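Local coordinates for thioesterase domain-containing protein (Chromobacterium violaceum, PDB 4RMM) that probably hydrolyses acyl-CoA thioesters as a hotdog-fold thioesterase, although its actual substrate is unknown, at residues I76-N81 with A140-T145; D10-K15 with R82-A87. All blocks are in the same frame, centred on the assembly; numbering follows the deposited sequence.

Interaction 1. Residues I76-N81 with A140-T145; sequences IHLMWN and AHFLLT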
loop_
_atom_site.group_PDB
_atom_site.type_symbol
_atom_site.label_atom_id
_atom_site.label_comp_id
_atom_site.label_asym_id
_atom_site.label_seq_id
_atom_site.Cartn_x
_atom_site.Cartn_y
_atom_site.Cartn_z
ATOM N N ILE A 76 0.932 12.422 1.962
ATOM C CA ILE A 76 1.205 13.642 1.208
ATOM C C ILE A 76 0.199 14.743 1.537
ATOM O O ILE A 76 0.570 15.900 1.725
ATOM C CB ILE A 76 1.192 13.352 -0.309
ATOM C CG1 ILE A 76 2.410 12.490 -0.661
ATOM C CG2 ILE A 76 1.201 14.655 -1.099
ATOM C CD1 ILE A 76 2.369 11.861 -2.045
ATOM N N HIS A 77 -1.074 14.379 1.626
ATOM C CA HIS A 77 -2.119 15.356 1.936
ATOM C C HIS A 77 -1.818 16.052 3.256
ATOM O O HIS A 77 -1.995 17.266 3.397
ATOM C CB HIS A 77 -3.470 14.652 2.050
ATOM C CG HIS A 77 -4.610 15.565 2.369
ATOM N ND1 HIS A 77 -5.262 16.301 1.401
ATOM C CD2 HIS A 77 -5.249 15.829 3.535
ATOM C CE1 HIS A 77 -6.252 16.968 1.955
ATOM N NE2 HIS A 77 -6.269 16.701 3.252
ATOM N N LEU A 78 -1.367 15.264 4.225
ATOM C CA LEU A 78 -1.052 15.768 5.557
ATOM C C LEU A 78 0.093 16.761 5.558
ATOM O O LEU A 78 -0.011 17.828 6.160
ATOM C CB LEU A 78 -0.705 14.613 6.498
ATOM C CG LEU A 78 -1.504 14.538 7.799
ATOM C CD1 LEU A 78 -0.924 13.448 8.675
ATOM C CD2 LEU A 78 -1.458 15.866 8.527
HETATM N N MSE A 79 1.193 16.412 4.898
HETATM C CA MSE A 79 2.331 17.310 4.878
HETATM C C MSE A 79 2.163 18.462 3.900
HETATM O O MSE A 79 2.937 19.416 3.912
HETATM C CB MSE A 79 3.637 16.540 4.625
HETATM C CG MSE A 79 3.636 15.518 3.519
HETATM SE SE MSE A 79 5.360 14.589 3.480
HETATM C CE MSE A 79 5.118 13.420 4.978
ATOM N N TRP A 80 1.137 18.380 3.062
ATOM C CA TRP A 80 0.858 19.448 2.113
ATOM C C TRP A 80 0.006 20.468 2.858
ATOM O O TRP A 80 0.094 21.670 2.619
ATOM C CB TRP A 80 0.095 18.903 0.906
ATOM C CG TRP A 80 -0.191 19.935 -0.137
ATOM C CD1 TRP A 80 -1.239 20.815 -0.162
ATOM C CD2 TRP A 80 0.592 20.214 -1.299
ATOM N NE1 TRP A 80 -1.154 21.622 -1.269
ATOM C CE2 TRP A 80 -0.034 21.273 -1.990
ATOM C CE3 TRP A 80 1.771 19.670 -1.833
ATOM C CZ2 TRP A 80 0.471 21.804 -3.180
ATOM C CZ3 TRP A 80 2.279 20.197 -3.020
ATOM C CH2 TRP A 80 1.626 21.252 -3.679
ATOM N N ASN A 81 -0.802 19.966 3.782
ATOM C CA ASN A 81 -1.677 20.802 4.585
ATOM C C ASN A 81 -1.054 21.181 5.926
ATOM O O ASN A 81 -1.705 21.818 6.753
ATOM C CB ASN A 81 -3.004 20.080 4.827
ATOM C CG ASN A 81 -3.864 19.990 3.576
ATOM O OD1 ASN A 81 -3.472 19.399 2.565
ATOM N ND2 ASN A 81 -5.049 20.579 3.644
ATOM N N ALA A 140 -6.611 6.671 7.800
ATOM C CA ALA A 140 -5.282 6.603 8.383
ATOM C C ALA A 140 -5.107 7.558 9.563
ATOM O O ALA A 140 -5.690 8.640 9.584
ATOM C CB ALA A 140 -4.258 6.914 7.308
ATOM N N HIS A 141 -4.310 7.139 10.544
ATOM C CA HIS A 141 -4.021 7.939 11.727
ATOM C C HIS A 141 -2.543 8.237 11.723
ATOM O O HIS A 141 -1.725 7.346 11.497
ATOM C CB HIS A 141 -4.359 7.185 13.019
ATOM C CG HIS A 141 -5.819 6.930 13.208
ATOM N ND1 HIS A 141 -6.334 5.674 13.456
ATOM C CD2 HIS A 141 -6.882 7.769 13.184
ATOM C CE1 HIS A 141 -7.645 5.751 13.573
ATOM N NE2 HIS A 141 -8.004 7.014 13.411
ATOM N N PHE A 142 -2.198 9.493 11.977
ATOM C CA PHE A 142 -0.809 9.890 12.013
ATOM C C PHE A 142 -0.484 10.578 13.315
ATOM O O PHE A 142 -1.338 11.208 13.940
ATOM C CB PHE A 142 -0.468 10.838 10.866
ATOM C CG PHE A 142 -0.532 10.205 9.506
ATOM C CD1 PHE A 142 -1.759 9.992 8.878
ATOM C CD2 PHE A 142 0.639 9.849 8.836
ATOM C CE1 PHE A 142 -1.826 9.438 7.605
ATOM C CE2 PHE A 142 0.592 9.292 7.556
ATOM C CZ PHE A 142 -0.648 9.087 6.940
ATOM N N LEU A 143 0.770 10.454 13.716
ATOM C CA LEU A 143 1.239 11.080 14.933
ATOM C C LEU A 143 2.088 12.256 14.476
ATOM O O LEU A 143 2.999 12.091 13.675
ATOM C CB LEU A 143 2.083 10.091 15.730
ATOM C CG LEU A 143 2.526 10.612 17.088
ATOM C CD1 LEU A 143 1.328 10.676 18.021
ATOM C CD2 LEU A 143 3.604 9.703 17.642
ATOM N N LEU A 144 1.794 13.442 14.982
ATOM C CA LEU A 144 2.534 14.622 14.573
ATOM C C LEU A 144 3.366 15.243 15.661
ATOM O O LEU A 144 3.146 15.011 16.840
ATOM C CB LEU A 144 1.568 15.677 14.069
ATOM C CG LEU A 144 0.534 15.149 13.087
ATOM C CD1 LEU A 144 -0.681 16.036 13.141
ATOM C CD2 LEU A 144 1.131 15.081 11.698
ATOM N N THR A 145 4.328 16.052 15.245
ATOM C CA THR A 145 5.178 16.757 16.184
ATOM C C THR A 145 4.930 18.216 15.881
ATOM O O THR A 145 5.836 18.956 15.502
ATOM C CB THR A 145 6.664 16.439 15.965
ATOM O OG1 THR A 145 7.157 17.169 14.837
ATOM C CG2 THR A 145 6.845 14.959 15.716
#
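L78 of the helix 67-80 packs against F142 of the strand 136-143 and L144 just after it. This is the central helix of a hotdog fold meeting the inner face of the curved antiparallel sheet that wraps around it. The backbones stay well apart, with 8.7 Å between L78 CA and F142 CA, and side chains bridge the gap.

The CB of L78 points to the strand, and beyond it CG divides into two methyls. CD1 is the atom that does most of the touching. It lies 3.4 Å from F142 CB and equally 3.4 Å from F142 CG, and 3.6 Å from F142 CD1. The methyl therefore sits at the root of the phenyl group, where ring and chain join, and approaches the ring obliquely. L78 and F142 run past each other in opposite directions. CD1 also meets L144, at 4.0 Å from L144 CD2. The second methyl, L78 CD2, touches the same leucine branch at 4.2 Å from L144 CD2. One methyl of L144 thus faces both branches of L78.

F142 holds CG anti to its carbonyl carbon (chi1 -67°). This puts CG beside the backbone N, and the L78 methyl meets both CB and CG. The contact is wholly apolar, and all three residues are buried.

L78 also packs on I112 of the strand 106-115 and A120 of the strand 119-127, while F142 touches I90 of the strand 89-97. The last turn of the helix is thus seated across several strands of the sheet, with L144 filling in against A120 and P88.

Interaction 2. Residues D10-K15 with R82-A87; sequences DLRDRK and RESLEA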
loop_
_atom_site.group_PDB
_atom_site.type_symbol
_atom_site.label_atom_id
_atom_site.label_comp_id
_atom_site.label_asym_id
_atom_site.label_seq_id
_atom_site.Cartn_x
_atom_site.Cartn_y
_atom_site.Cartn_z
ATOM N N ASP A 10 9.645 23.986 -0.182
ATOM C CA ASP A 10 10.032 24.748 -1.358
ATOM C C ASP A 10 9.210 24.345 -2.581
ATOM O O ASP A 10 8.844 25.190 -3.400
ATOM C CB ASP A 10 11.523 24.535 -1.630
ATOM C CG ASP A 10 11.924 24.924 -3.036
ATOM O OD1 ASP A 10 11.680 26.084 -3.432
ATOM O OD2 ASP A 10 12.484 24.064 -3.747
ATOM N N LEU A 11 8.923 23.052 -2.704
ATOM C CA LEU A 11 8.143 22.553 -3.829
ATOM C C LEU A 11 6.644 22.740 -3.629
ATOM O O LEU A 11 5.885 22.752 -4.595
ATOM C CB LEU A 11 8.458 21.077 -4.087
ATOM C CG LEU A 11 9.597 20.804 -5.077
ATOM C CD1 LEU A 11 10.877 21.465 -4.599
ATOM C CD2 LEU A 11 9.796 19.308 -5.231
ATOM N N ARG A 12 6.213 22.883 -2.380
ATOM C CA ARG A 12 4.796 23.095 -2.109
ATOM C C ARG A 12 4.445 24.492 -2.595
ATOM O O ARG A 12 3.598 24.670 -3.471
ATOM C CB ARG A 12 4.500 23.017 -0.613
ATOM C CG ARG A 12 3.035 23.258 -0.286
ATOM C CD ARG A 12 2.854 23.741 1.135
ATOM N NE ARG A 12 3.681 22.979 2.062
ATOM C CZ ARG A 12 3.561 23.027 3.383
ATOM N NH1 ARG A 12 2.639 23.801 3.943
ATOM N NH2 ARG A 12 4.366 22.299 4.144
ATOM N N ASP A 13 5.111 25.481 -2.009
ATOM C CA ASP A 13 4.897 26.878 -2.357
ATOM C C ASP A 13 5.004 27.097 -3.863
ATOM O O ASP A 13 4.352 27.978 -4.420
ATOM C CB ASP A 13 5.925 27.752 -1.636
ATOM C CG ASP A 13 5.772 29.222 -1.964
ATOM O OD1 ASP A 13 4.699 29.787 -1.672
ATOM O OD2 ASP A 13 6.724 29.814 -2.514
ATOM N N ARG A 14 5.826 26.284 -4.516
ATOM C CA ARG A 14 6.035 26.387 -5.955
ATOM C C ARG A 14 5.019 25.558 -6.743
ATOM O O ARG A 14 5.020 25.572 -7.974
ATOM C CB ARG A 14 7.455 25.931 -6.298
ATOM C CG ARG A 14 7.865 26.167 -7.743
ATOM C CD ARG A 14 9.296 25.708 -7.984
ATOM N NE ARG A 14 9.787 26.103 -9.302
ATOM C CZ ARG A 14 11.012 25.849 -9.749
ATOM N NH1 ARG A 14 11.878 25.198 -8.983
ATOM N NH2 ARG A 14 11.376 26.250 -10.961
ATOM N N LYS A 15 4.158 24.840 -6.030
ATOM C CA LYS A 15 3.143 24.002 -6.660
ATOM C C LYS A 15 3.754 23.081 -7.713
ATOM O O LYS A 15 3.132 22.798 -8.736
ATOM C CB LYS A 15 2.064 24.873 -7.310
ATOM C CG LYS A 15 1.519 25.958 -6.404
ATOM C CD LYS A 15 1.013 25.382 -5.100
ATOM C CE LYS A 15 0.641 26.483 -4.130
ATOM N NZ LYS A 15 0.238 25.933 -2.810
ATOM N N ARG A 82 0.199 20.791 6.150
ATOM C CA ARG A 82 0.862 21.113 7.412
ATOM C C ARG A 82 2.253 21.701 7.283
ATOM O O ARG A 82 2.772 21.894 6.182
ATOM C CB ARG A 82 0.946 19.881 8.320
ATOM C CG ARG A 82 -0.356 19.516 9.008
ATOM C CD ARG A 82 -0.139 18.538 10.163
ATOM N NE ARG A 82 0.508 19.151 11.327
ATOM C CZ ARG A 82 1.823 19.266 11.495
ATOM N NH1 ARG A 82 2.662 18.809 10.573
ATOM N NH2 ARG A 82 2.301 19.840 12.595
ATOM N N GLU A 83 2.843 21.990 8.436
ATOM C CA GLU A 83 4.183 22.547 8.513
ATOM C C GLU A 83 5.164 21.450 8.112
ATOM O O GLU A 83 5.214 20.383 8.728
ATOM C CB GLU A 83 4.447 23.051 9.937
ATOM C CG GLU A 83 3.544 24.222 10.358
ATOM C CD GLU A 83 2.061 23.869 10.360
ATOM O OE1 GLU A 83 1.647 23.036 11.197
ATOM O OE2 GLU A 83 1.314 24.425 9.522
ATOM N N SER A 84 5.922 21.721 7.053
ATOM C CA SER A 84 6.900 20.782 6.510
ATOM C C SER A 84 8.128 20.642 7.411
ATOM O O SER A 84 9.258 20.817 6.959
ATOM C CB SER A 84 7.327 21.247 5.110
ATOM O OG SER A 84 8.265 20.363 4.522
ATOM N N LEU A 85 7.896 20.324 8.682
ATOM C CA LEU A 85 8.982 20.165 9.652
ATOM C C LEU A 85 9.713 18.851 9.419
ATOM O O LEU A 85 10.919 18.819 9.168
ATOM C CB LEU A 85 8.415 20.197 11.076
ATOM C CG LEU A 85 9.374 19.984 12.251
ATOM C CD1 LEU A 85 8.863 20.764 13.443
ATOM C CD2 LEU A 85 9.506 18.502 12.588
ATOM N N GLU A 86 8.960 17.768 9.533
ATOM C CA GLU A 86 9.467 16.427 9.317
ATOM C C GLU A 86 8.234 15.654 8.896
ATOM O O GLU A 86 7.110 16.100 9.133
ATOM C CB GLU A 86 10.069 15.845 10.605
ATOM C CG GLU A 86 10.665 14.446 10.436
ATOM C CD GLU A 86 11.783 14.149 11.425
ATOM O OE1 GLU A 86 11.619 14.445 12.626
ATOM O OE2 GLU A 86 12.827 13.609 11.000
ATOM N N ALA A 87 8.438 14.512 8.254
ATOM C CA ALA A 87 7.324 13.699 7.797
ATOM C C ALA A 87 6.546 13.136 8.986
ATOM O O ALA A 87 7.134 12.631 9.936
ATOM C CB ALA A 87 7.842 12.567 6.921
#
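The helix 6-13 passes the loop 82-87 at a distance, R12 CA lying 9.2 Å from S84 CA, and the long side chain of R12 spans the space between them. The loop joins the central hotdog helix 67-80 to the strand 89-97. Two tight backbone features flank the contact. The helix ends in a Schellman motif with K15 at positive phi, and S84 is the centre of an inverse gamma turn, closed by L85 N to E83 O at 2.7 Å.

R12 carries the contact almost alone. Its CG is anti to the backbone N (chi1 179°), which sends the chain out from the helix, and a bend at chi3 (-44°) then turns the guanidinium to the loop. The carbonyl oxygen of R82 lies at the edge of that group, near its plane. R12 NH2 gives R82 O a weak hydrogen bond of 2.6 Å, poorly aligned at 128°. NH1 of the same guanidinium is also close, 2.9 Å from R82 O. The oxygen therefore sits in front of the two terminal nitrogens, and the link from arginine to loop is one weak bond to a backbone carbonyl.

R82 CB points away from the helix, and its side chain touches L144 and N146. E83 OE1 stands over one face of the R82 guanidinium, 3.5 Å from R82 NH2, so that this salt bridge within the loop is one of charge alone.

R12 also packs on W80, and S84 leans on F8 and A9 of the helix 6-13, so the N-terminal helix rests on the end of the central helix and on its exit loop. At the loop's nearest side chain, the methylene S84 CB lies 3.3 Å from R12 NH2.

Overall arrangement
Both contacts gather around the C-terminal end of the helix 67-80, with centres about 12 Å apart. Interaction 1 lies in the core, between that helix and the sheet, and uses only carbon atoms. Interaction 2 is nearer the surface, its centre about 15 Å from the centre of the chain, and relies on an arginine and a backbone carbonyl. The chain leads straight from one to the other, since N81 is followed by R82. They also touch in space: M79 O is 3.2 Å from R12 NH2, and the selenomethionine methyl M79 CE packs on A87 CB at 3.5 Å. The helix end is thus flanked by the sheet and by the N-terminal helix.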